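Ribose-phosphate pyrophosphokinase (Thermus thermophilus, PDB 7PN0) catalyses transfer of the diphosphate group of ATP to ribose 5-phosphate, giving the nucleotide precursor phosphoribosyl diphosphate (PRPP) and AMP. Local coordinates at residues S92-D97 / P131-F136; I54-V59 / L66-M71; R12-A17 / A269-P274. All coordinates share one frame; numbering follows the deposited sequence.

Contact 1 (S92-D97 / P131-F136); sequences SYARSD and PQVHGF. With ADP (adenosine-5'-diphosphate), chain C.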
loop_
_atom_site.group_PDB
_atom_site.type_symbol
_atom_site.label_atom_id
_atom_site.label_comp_id
_atom_site.label_asym_id
_atom_site.label_seq_id
_atom_site.Cartn_x
_atom_site.Cartn_y
_atom_site.Cartn_z
ATOM N N SER A 92 16.979 -16.619 11.799
ATOM C CA SER A 92 16.649 -17.308 13.083
ATOM C C SER A 92 15.137 -17.281 13.300
ATOM O O SER A 92 14.569 -18.284 13.811
ATOM C CB SER A 92 17.379 -16.670 14.223
ATOM O OG SER A 92 16.908 -15.352 14.510
ATOM N N TYR A 93 14.503 -16.149 12.986
ATOM C CA TYR A 93 13.067 -15.981 13.304
ATOM C C TYR A 93 12.189 -16.841 12.398
ATOM O O TYR A 93 10.940 -16.857 12.649
ATOM C CB TYR A 93 12.644 -14.517 13.316
ATOM C CG TYR A 93 12.990 -13.744 14.565
ATOM C CD1 TYR A 93 12.222 -13.889 15.721
ATOM C CD2 TYR A 93 14.074 -12.877 14.600
ATOM C CE1 TYR A 93 12.487 -13.171 16.875
ATOM C CE2 TYR A 93 14.357 -12.152 15.744
ATOM C CZ TYR A 93 13.554 -12.282 16.873
ATOM O OH TYR A 93 13.856 -11.600 18.003
ATOM N N ALA A 94 12.753 -17.612 11.465
ATOM C CA ALA A 94 11.953 -18.608 10.714
ATOM C C ALA A 94 11.356 -19.603 11.727
ATOM O O ALA A 94 10.383 -20.255 11.400
ATOM C CB ALA A 94 12.757 -19.304 9.635
ATOM N N ARG A 95 11.910 -19.743 12.920
ATOM C CA ARG A 95 11.345 -20.686 13.920
ATOM C C ARG A 95 10.016 -20.149 14.454
ATOM O O ARG A 95 9.261 -20.905 15.011
ATOM C CB ARG A 95 12.309 -20.891 15.080
ATOM C CG ARG A 95 13.579 -21.589 14.657
ATOM C CD ARG A 95 14.584 -21.859 15.766
ATOM N NE ARG A 95 14.008 -22.670 16.838
ATOM C CZ ARG A 95 14.661 -22.990 17.957
ATOM N NH1 ARG A 95 15.914 -22.577 18.133
ATOM N NH2 ARG A 95 14.033 -23.695 18.882
ATOM N N SER A 96 9.801 -18.847 14.356
ATOM C CA SER A 96 8.585 -18.168 14.866
ATOM C C SER A 96 7.584 -18.104 13.723
ATOM O O SER A 96 7.292 -16.983 13.216
ATOM C CB SER A 96 8.913 -16.794 15.395
ATOM O OG SER A 96 9.806 -16.857 16.497
ATOM N N ASP A 97 7.088 -19.275 13.325
ATOM C CA ASP A 97 6.419 -19.446 12.012
ATOM C C ASP A 97 4.951 -19.847 12.197
ATOM O O ASP A 97 4.297 -20.083 11.205
ATOM C CB ASP A 97 7.195 -20.455 11.162
ATOM C CG ASP A 97 7.202 -21.862 11.745
ATOM O OD1 ASP A 97 6.812 -22.002 12.945
ATOM O OD2 ASP A 97 7.416 -22.803 10.970
ATOM N N PRO A 131 9.657 -24.517 5.325
ATOM C CA PRO A 131 9.521 -24.013 3.962
ATOM C C PRO A 131 8.331 -23.062 3.771
ATOM O O PRO A 131 8.384 -22.234 2.866
ATOM C CB PRO A 131 9.364 -25.312 3.176
ATOM C CG PRO A 131 8.610 -26.210 4.139
ATOM C CD PRO A 131 9.314 -25.955 5.450
ATOM N N GLN A 132 7.334 -23.114 4.653
ATOM C CA GLN A 132 6.167 -22.188 4.580
ATOM C C GLN A 132 6.618 -20.746 4.805
ATOM O O GLN A 132 5.923 -19.832 4.345
ATOM C CB GLN A 132 5.096 -22.558 5.601
ATOM C CG GLN A 132 4.381 -23.840 5.274
ATOM C CD GLN A 132 5.106 -25.084 5.724
ATOM O OE1 GLN A 132 6.146 -25.061 6.391
ATOM N NE2 GLN A 132 4.509 -26.195 5.381
ATOM N N VAL A 133 7.788 -20.531 5.427
ATOM C CA VAL A 133 8.265 -19.137 5.689
ATOM C C VAL A 133 8.479 -18.390 4.351
ATOM O O VAL A 133 8.392 -17.145 4.331
ATOM C CB VAL A 133 9.540 -19.120 6.552
ATOM C CG1 VAL A 133 10.204 -17.756 6.582
ATOM C CG2 VAL A 133 9.249 -19.611 7.953
ATOM N N HIS A 134 8.774 -19.078 3.266
ATOM C CA HIS A 134 8.865 -18.473 1.927
ATOM C C HIS A 134 7.608 -17.639 1.624
ATOM O O HIS A 134 7.720 -16.513 1.090
ATOM C CB HIS A 134 9.089 -19.557 0.883
ATOM C CG HIS A 134 9.711 -19.104 -0.399
ATOM N ND1 HIS A 134 9.247 -18.039 -1.165
ATOM C CD2 HIS A 134 10.710 -19.678 -1.120
ATOM C CE1 HIS A 134 9.932 -17.989 -2.308
ATOM N NE2 HIS A 134 10.864 -18.974 -2.278
ATOM N N GLY A 135 6.447 -18.148 2.008
ATOM C CA GLY A 135 5.140 -17.513 1.738
ATOM C C GLY A 135 4.812 -16.369 2.678
ATOM O O GLY A 135 3.818 -15.727 2.443
ATOM N N PHE A 136 5.691 -16.057 3.622
ATOM C CA PHE A 136 5.548 -14.870 4.494
ATOM C C PHE A 136 6.076 -13.632 3.747
ATOM O O PHE A 136 5.775 -12.521 4.174
ATOM C CB PHE A 136 6.308 -15.045 5.804
ATOM C CG PHE A 136 5.784 -16.123 6.732
ATOM C CD1 PHE A 136 4.585 -16.778 6.514
ATOM C CD2 PHE A 136 6.453 -16.404 7.901
ATOM C CE1 PHE A 136 4.129 -17.737 7.406
ATOM C CE2 PHE A 136 5.986 -17.355 8.796
ATOM C CZ PHE A 136 4.836 -18.033 8.538
HETATM P PB ADP C . 9.822 -26.780 15.738
HETATM O O1B ADP C . 9.853 -27.698 14.508
HETATM O O2B ADP C . 9.724 -25.318 15.370
HETATM O O3B ADP C . 10.866 -27.046 16.805
HETATM P PA ADP C . 7.698 -26.234 17.399
HETATM O O1A ADP C . 7.126 -25.103 16.600
HETATM O O2A ADP C . 6.772 -27.038 18.247
HETATM O O3A ADP C . 8.448 -27.233 16.417
HETATM O "O5'" ADP C . 8.969 -25.714 18.270
HETATM C "C5'" ADP C . 9.178 -24.288 18.500
HETATM C "C4'" ADP C . 9.672 -24.027 19.912
HETATM O "O4'" ADP C . 10.731 -23.027 19.844
HETATM C "C3'" ADP C . 8.646 -23.447 20.900
HETATM O "O3'" ADP C . 7.285 -23.704 20.567
HETATM C "C2'" ADP C . 8.800 -21.949 20.664
HETATM O "O2'" ADP C . 8.393 -21.228 21.796
HETATM C "C1'" ADP C . 10.294 -21.807 20.380
HETATM N N9 ADP C . 10.603 -20.736 19.431
HETATM C C8 ADP C . 9.724 -20.013 18.647
HETATM N N7 ADP C . 10.306 -19.078 17.924
HETATM C C5 ADP C . 11.646 -19.183 18.266
HETATM C C6 ADP C . 12.785 -18.470 17.860
HETATM N N6 ADP C . 12.740 -17.498 16.950
HETATM N N1 ADP C . 13.990 -18.816 18.395
HETATM C C2 ADP C . 14.014 -19.824 19.277
HETATM N N3 ADP C . 13.010 -20.574 19.718
HETATM C C4 ADP C . 11.836 -20.194 19.193
#

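Contact 2 (I54-V59 / L66-M71); sequences IVQSFV and LMELLM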
loop_
_atom_site.group_PDB
_atom_site.type_symbol
_atom_site.label_atom_id
_atom_site.label_comp_id
_atom_site.label_asym_id
_atom_site.label_seq_id
_atom_site.Cartn_x
_atom_site.Cartn_y
_atom_site.Cartn_z
ATOM N N ILE A 54 23.057 -6.953 0.623
ATOM C CA ILE A 54 23.505 -6.598 1.996
ATOM C C ILE A 54 23.454 -7.880 2.780
ATOM O O ILE A 54 22.363 -8.453 2.872
ATOM C CB ILE A 54 22.661 -5.501 2.634
ATOM C CG1 ILE A 54 22.720 -4.201 1.852
ATOM C CG2 ILE A 54 22.980 -5.307 4.103
ATOM C CD1 ILE A 54 21.443 -3.425 2.017
ATOM N N VAL A 55 24.592 -8.297 3.323
ATOM C CA VAL A 55 24.694 -9.569 4.094
ATOM C C VAL A 55 24.473 -9.318 5.595
ATOM O O VAL A 55 25.240 -8.584 6.264
ATOM C CB VAL A 55 26.047 -10.253 3.829
ATOM C CG1 VAL A 55 26.147 -11.606 4.474
ATOM C CG2 VAL A 55 26.319 -10.383 2.338
ATOM N N GLN A 56 23.549 -10.058 6.180
ATOM C CA GLN A 56 23.345 -10.033 7.660
ATOM C C GLN A 56 22.688 -11.327 8.099
ATOM O O GLN A 56 21.633 -11.669 7.545
ATOM C CB GLN A 56 22.482 -8.843 8.066
ATOM C CG GLN A 56 22.433 -8.660 9.573
ATOM C CD GLN A 56 23.573 -7.799 10.051
ATOM O OE1 GLN A 56 24.755 -8.121 9.879
ATOM N NE2 GLN A 56 23.224 -6.668 10.620
ATOM N N SER A 57 23.299 -12.032 9.065
ATOM C CA SER A 57 22.689 -13.213 9.721
ATOM C C SER A 57 22.104 -12.781 11.061
ATOM O O SER A 57 22.610 -11.816 11.679
ATOM C CB SER A 57 23.659 -14.362 9.857
ATOM O OG SER A 57 23.831 -14.979 8.607
ATOM N N PHE A 58 21.062 -13.491 11.507
ATOM C CA PHE A 58 20.335 -13.208 12.760
ATOM C C PHE A 58 21.025 -13.944 13.904
ATOM O O PHE A 58 20.484 -14.919 14.418
ATOM C CB PHE A 58 18.875 -13.626 12.614
ATOM C CG PHE A 58 18.031 -12.638 11.868
ATOM C CD1 PHE A 58 18.271 -12.350 10.534
ATOM C CD2 PHE A 58 17.022 -11.946 12.516
ATOM C CE1 PHE A 58 17.542 -11.379 9.864
ATOM C CE2 PHE A 58 16.267 -11.006 11.819
ATOM C CZ PHE A 58 16.497 -10.776 10.483
ATOM N N VAL A 59 22.208 -13.461 14.278
ATOM C CA VAL A 59 23.038 -13.997 15.394
ATOM C C VAL A 59 23.183 -12.917 16.462
ATOM O O VAL A 59 22.945 -11.721 16.212
ATOM C CB VAL A 59 24.412 -14.467 14.882
ATOM C CG1 VAL A 59 24.288 -15.618 13.885
ATOM C CG2 VAL A 59 25.179 -13.330 14.248
ATOM N N LEU A 66 19.176 -7.116 13.256
ATOM C CA LEU A 66 17.900 -6.874 12.526
ATOM C C LEU A 66 17.794 -5.380 12.200
ATOM O O LEU A 66 17.549 -5.044 11.045
ATOM C CB LEU A 66 16.697 -7.306 13.384
ATOM C CG LEU A 66 15.330 -6.905 12.838
ATOM C CD1 LEU A 66 15.159 -7.358 11.400
ATOM C CD2 LEU A 66 14.199 -7.437 13.747
ATOM N N MET A 67 17.966 -4.509 13.193
ATOM C CA MET A 67 17.808 -3.048 12.968
ATOM C C MET A 67 18.893 -2.563 11.998
ATOM O O MET A 67 18.591 -1.770 11.106
ATOM C CB MET A 67 17.912 -2.275 14.291
ATOM C CG MET A 67 17.719 -0.797 14.117
ATOM S SD MET A 67 16.101 -0.519 13.338
ATOM C CE MET A 67 15.896 1.228 13.599
ATOM N N GLU A 68 20.154 -2.985 12.182
ATOM C CA GLU A 68 21.243 -2.608 11.244
ATOM C C GLU A 68 20.827 -2.978 9.818
ATOM O O GLU A 68 21.066 -2.166 8.888
ATOM C CB GLU A 68 22.576 -3.244 11.654
ATOM C CG GLU A 68 23.717 -2.844 10.726
ATOM C CD GLU A 68 25.028 -3.566 10.958
ATOM O OE1 GLU A 68 24.999 -4.688 11.485
ATOM O OE2 GLU A 68 26.068 -2.988 10.618
ATOM N N LEU A 69 20.313 -4.191 9.597
ATOM C CA LEU A 69 19.876 -4.637 8.251
ATOM C C LEU A 69 18.757 -3.709 7.747
ATOM O O LEU A 69 18.857 -3.257 6.558
ATOM C CB LEU A 69 19.390 -6.099 8.301
ATOM C CG LEU A 69 18.874 -6.714 6.985
ATOM C CD1 LEU A 69 19.879 -6.632 5.846
ATOM C CD2 LEU A 69 18.460 -8.158 7.213
ATOM N N LEU A 70 17.702 -3.490 8.541
ATOM C CA LEU A 70 16.570 -2.599 8.145
ATOM C C LEU A 70 17.129 -1.220 7.747
ATOM O O LEU A 70 16.758 -0.672 6.671
ATOM C CB LEU A 70 15.595 -2.513 9.306
ATOM C CG LEU A 70 14.846 -3.798 9.632
ATOM C CD1 LEU A 70 13.914 -3.591 10.801
ATOM C CD2 LEU A 70 14.066 -4.281 8.416
ATOM N N MET A 71 18.019 -0.654 8.576
ATOM C CA MET A 71 18.611 0.687 8.322
ATOM C C MET A 71 19.528 0.670 7.073
ATOM O O MET A 71 19.472 1.613 6.289
ATOM C CB MET A 71 19.409 1.125 9.547
ATOM C CG MET A 71 18.567 1.464 10.671
ATOM S SD MET A 71 19.548 1.887 12.118
ATOM C CE MET A 71 20.243 3.441 11.587
#

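Contact 3 (R12-A17 / A269-P274); sequences RPLAQA and ATDTCP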
loop_
_atom_site.group_PDB
_atom_site.type_symbol
_atom_site.label_atom_id
_atom_site.label_comp_id
_atom_site.label_asym_id
_atom_site.label_seq_id
_atom_site.Cartn_x
_atom_site.Cartn_y
_atom_site.Cartn_z
ATOM N N ARG A 12 30.764 -10.434 8.882
ATOM C CA ARG A 12 31.623 -9.725 7.915
ATOM C C ARG A 12 32.558 -10.721 7.221
ATOM O O ARG A 12 32.743 -10.651 6.026
ATOM C CB ARG A 12 32.388 -8.610 8.627
ATOM C CG ARG A 12 33.198 -7.750 7.681
ATOM C CD ARG A 12 33.916 -6.659 8.444
ATOM N NE ARG A 12 34.922 -6.014 7.614
ATOM C CZ ARG A 12 34.667 -5.054 6.726
ATOM N NH1 ARG A 12 33.426 -4.619 6.540
ATOM N NH2 ARG A 12 35.661 -4.523 6.033
ATOM N N PRO A 13 33.114 -11.733 7.907
ATOM C CA PRO A 13 33.954 -12.728 7.231
ATOM C C PRO A 13 33.241 -13.485 6.100
ATOM O O PRO A 13 33.849 -13.678 5.034
ATOM C CB PRO A 13 34.356 -13.663 8.384
ATOM C CG PRO A 13 34.345 -12.730 9.572
ATOM C CD PRO A 13 33.051 -11.956 9.362
ATOM N N LEU A 14 31.971 -13.874 6.286
ATOM C CA LEU A 14 31.200 -14.500 5.191
ATOM C C LEU A 14 30.997 -13.481 4.076
ATOM O O LEU A 14 31.161 -13.864 2.913
ATOM C CB LEU A 14 29.845 -15.028 5.685
ATOM C CG LEU A 14 28.974 -15.665 4.619
ATOM C CD1 LEU A 14 29.611 -16.929 4.066
ATOM C CD2 LEU A 14 27.609 -16.002 5.205
ATOM N N ALA A 15 30.608 -12.250 4.405
ATOM C CA ALA A 15 30.348 -11.199 3.385
ATOM C C ALA A 15 31.629 -10.980 2.570
ATOM O O ALA A 15 31.563 -10.876 1.340
ATOM C CB ALA A 15 29.893 -9.925 4.005
ATOM N N GLN A 16 32.751 -10.908 3.267
ATOM C CA GLN A 16 34.075 -10.686 2.649
ATOM C C GLN A 16 34.396 -11.855 1.719
ATOM O O GLN A 16 34.847 -11.604 0.596
ATOM C CB GLN A 16 35.115 -10.512 3.759
ATOM C CG GLN A 16 36.489 -10.133 3.236
ATOM C CD GLN A 16 36.495 -8.730 2.683
ATOM O OE1 GLN A 16 36.254 -7.760 3.405
ATOM N NE2 GLN A 16 36.775 -8.619 1.395
ATOM N N ALA A 17 34.109 -13.086 2.134
ATOM C CA ALA A 17 34.432 -14.284 1.327
ATOM C C ALA A 17 33.524 -14.321 0.081
ATOM O O ALA A 17 33.979 -14.685 -1.011
ATOM C CB ALA A 17 34.320 -15.528 2.184
ATOM N N ALA A 269 28.909 -27.676 10.495
ATOM C CA ALA A 269 27.869 -26.684 10.160
ATOM C C ALA A 269 28.473 -25.731 9.152
ATOM O O ALA A 269 29.716 -25.694 9.029
ATOM C CB ALA A 269 27.405 -26.011 11.400
ATOM N N THR A 270 27.639 -25.007 8.408
ATOM C CA THR A 270 28.152 -24.013 7.454
ATOM C C THR A 270 28.589 -22.767 8.244
ATOM O O THR A 270 28.464 -22.707 9.521
ATOM C CB THR A 270 27.106 -23.682 6.376
ATOM O OG1 THR A 270 26.180 -22.791 7.015
ATOM C CG2 THR A 270 26.471 -24.907 5.765
ATOM N N ASP A 271 28.990 -21.749 7.499
ATOM C CA ASP A 271 29.417 -20.458 8.067
ATOM C C ASP A 271 28.297 -19.436 7.843
ATOM O O ASP A 271 28.589 -18.244 7.835
ATOM C CB ASP A 271 30.782 -20.024 7.522
ATOM C CG ASP A 271 30.970 -20.060 6.011
ATOM O OD1 ASP A 271 30.025 -20.435 5.289
ATOM O OD2 ASP A 271 32.088 -19.708 5.558
ATOM N N THR A 272 27.039 -19.854 7.689
ATOM C CA THR A 272 25.916 -18.859 7.681
ATOM C C THR A 272 25.996 -18.001 8.955
ATOM O O THR A 272 25.640 -16.790 8.931
ATOM C CB THR A 272 24.527 -19.517 7.591
ATOM O OG1 THR A 272 24.395 -20.464 8.638
ATOM C CG2 THR A 272 24.223 -20.195 6.280
ATOM N N CYS A 273 26.415 -18.622 10.057
ATOM C CA CYS A 273 26.745 -17.984 11.344
ATOM C C CYS A 273 28.243 -18.108 11.545
ATOM O O CYS A 273 28.834 -19.109 11.136
ATOM C CB CYS A 273 26.056 -18.687 12.506
ATOM S SG CYS A 273 24.259 -18.765 12.267
ATOM N N PRO A 274 28.893 -17.099 12.141
ATOM C CA PRO A 274 30.344 -17.150 12.342
ATOM C C PRO A 274 30.695 -18.378 13.171
ATOM O O PRO A 274 30.119 -18.585 14.231
ATOM C CB PRO A 274 30.657 -15.869 13.114
ATOM C CG PRO A 274 29.553 -14.929 12.686
ATOM C CD PRO A 274 28.323 -15.795 12.517
#

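Contact 1 (S92-D97 / P131-F136)
Val-133 carries the apolar part of this buried contact: its CG2 branch lies 3.9 Å from Ala-94 CB and just as near to Asp-97 CB, so one methyl fits between two residues of the facing turn. Phe-136 completes the packing with its ring rim. Its CZ comes within 3.4 Å of Asp-97 O, which sits at the ring edge near the plane, and Asp-97 CA lies at the same edge; this carbonyl oxygen is buried and has no hydrogen-bond partner in the model. Residues 92-95 and 131-136 form 3-10 turns in loops of the N-terminal PRTase-like domain, and 92-97 supplies four residues of the ADP pocket. Polar bonds serve the nucleotide: Ser-96 OG donates to ADP N7 at 2.7 Å. With OG anti to the carbonyl carbon (chi1 -62°), the hydroxyl reaches the imidazole side of the adenine. The Arg-95 guanidinium lies with one face against the adenine, ADP N3 standing 3.3 Å above its plane and over its centre; Glu-220 forms a salt bridge with NH1. Across the subunit boundary, Asp-97 OD2, already bonded to Ser-130, also accepts from Gln-132 NE2 of the second subunit.

Contact 2 (I54-V59 / L66-M71)
Gln-56 and Glu-68 cross at about a right angle where strand 51-55 runs out beneath helix 62-78, the first two elements of a beta-alpha-beta unit. Gln-56 NE2 donates to Glu-68 OE1 over 2.8 Å with an N-H...O angle of 171°. The acceptor lies in the amide plane, yet the amide approaches from above the carboxylate, the two planes being 53° apart. A bend at chi2 (88°) turns the Gln-56 amide toward the helix, while its aliphatic part slides past Leu-69 in the opposite direction, Gln-56 CB lying 4.1 Å from Leu-69 CD1. Both ends are gripped further: Gln-56 OE1 is bonded to Ser-10 and NE2 also to His-65 O, while Glu-68 OE1 accepts from Gln-9 N and OE2 is bonded to Thr-31. These partners satisfy buried polar groups and would fix the rotation of both. Around them the packing is apolar. Leu-69 leans obliquely across Ile-54, its CD1 branch 3.8 Å from Ile-54 CG2, and its other methyl meets the Phe-58 ring. Phe-58, the centre of an inverse gamma turn, takes Leu-66 obliquely against its far end, with Leu-66 CD1 3.8 Å from Phe-58 CZ.

Contact 3 (R12-A17 / A269-P274)
Leu-14 reaches from helix 12-21 onto Asp-271, spreading its two methyls over different parts of that residue. CD2 comes within 3.6 Å of Asp-271 O and touches Thr-272 CA at 4.1 Å; CD1 lies against the carboxylate, 3.7 Å from Asp-271 OD1. Extending CG away from the backbone N (chi1 179°) carries both branches to the loop at Asp-271 and Thr-272. The carboxylate is held by partners of its own, OD2 bonded to Thr-285 OG1 and OD1 to Val-286 N, while Asn-11 ND2 bonds to Asp-271 O and Asn-11 OD1 accepts from Leu-14 N. Thr-270 shapes the loop through an ST turn, its OG1 accepting from Thr-272 N at 3.1 Å with an N-H...O angle of 168°. The contact thus joins the first helix of the N-terminal half to the C-terminal half of the PRTase-like pair, and Ala-287 of helix 287-299 also packs on Leu-14. Shortening Leu-14 to an alanine would probably open a gap over Asp-271 and strip the carboxylate of the methyl that lies against it. No hydrogen bond links the two segments directly, so the join is van der Waals packing of two methyls, chiefly on the backbone and carboxylate of Asp-271, whose polar bonds go to other residues.

From the N terminus, helix 12-21 opens the longest loop, which contact 3 closes some 250 residues later by joining the N-terminal half to the 269-274 segment of the C-terminal half. Contacts 2 and 1 are both nested inside it and follow one another in series: 54-59 closes on 66-71 within one beta-alpha-beta unit before 92-97 begins the loop that ends at 131-136. Neighbours also touch directly. Ser-57 OG probably hydrogen-bonds Thr-272 O, binding contact 2 to contact 3, while Phe-58 packs on Ser-92 and Tyr-93, linking the loop after strand 51-55 to the ADP-binding turn. Contacts 1 and 3 do not meet, and contacts 1 and 2 both border the third subunit.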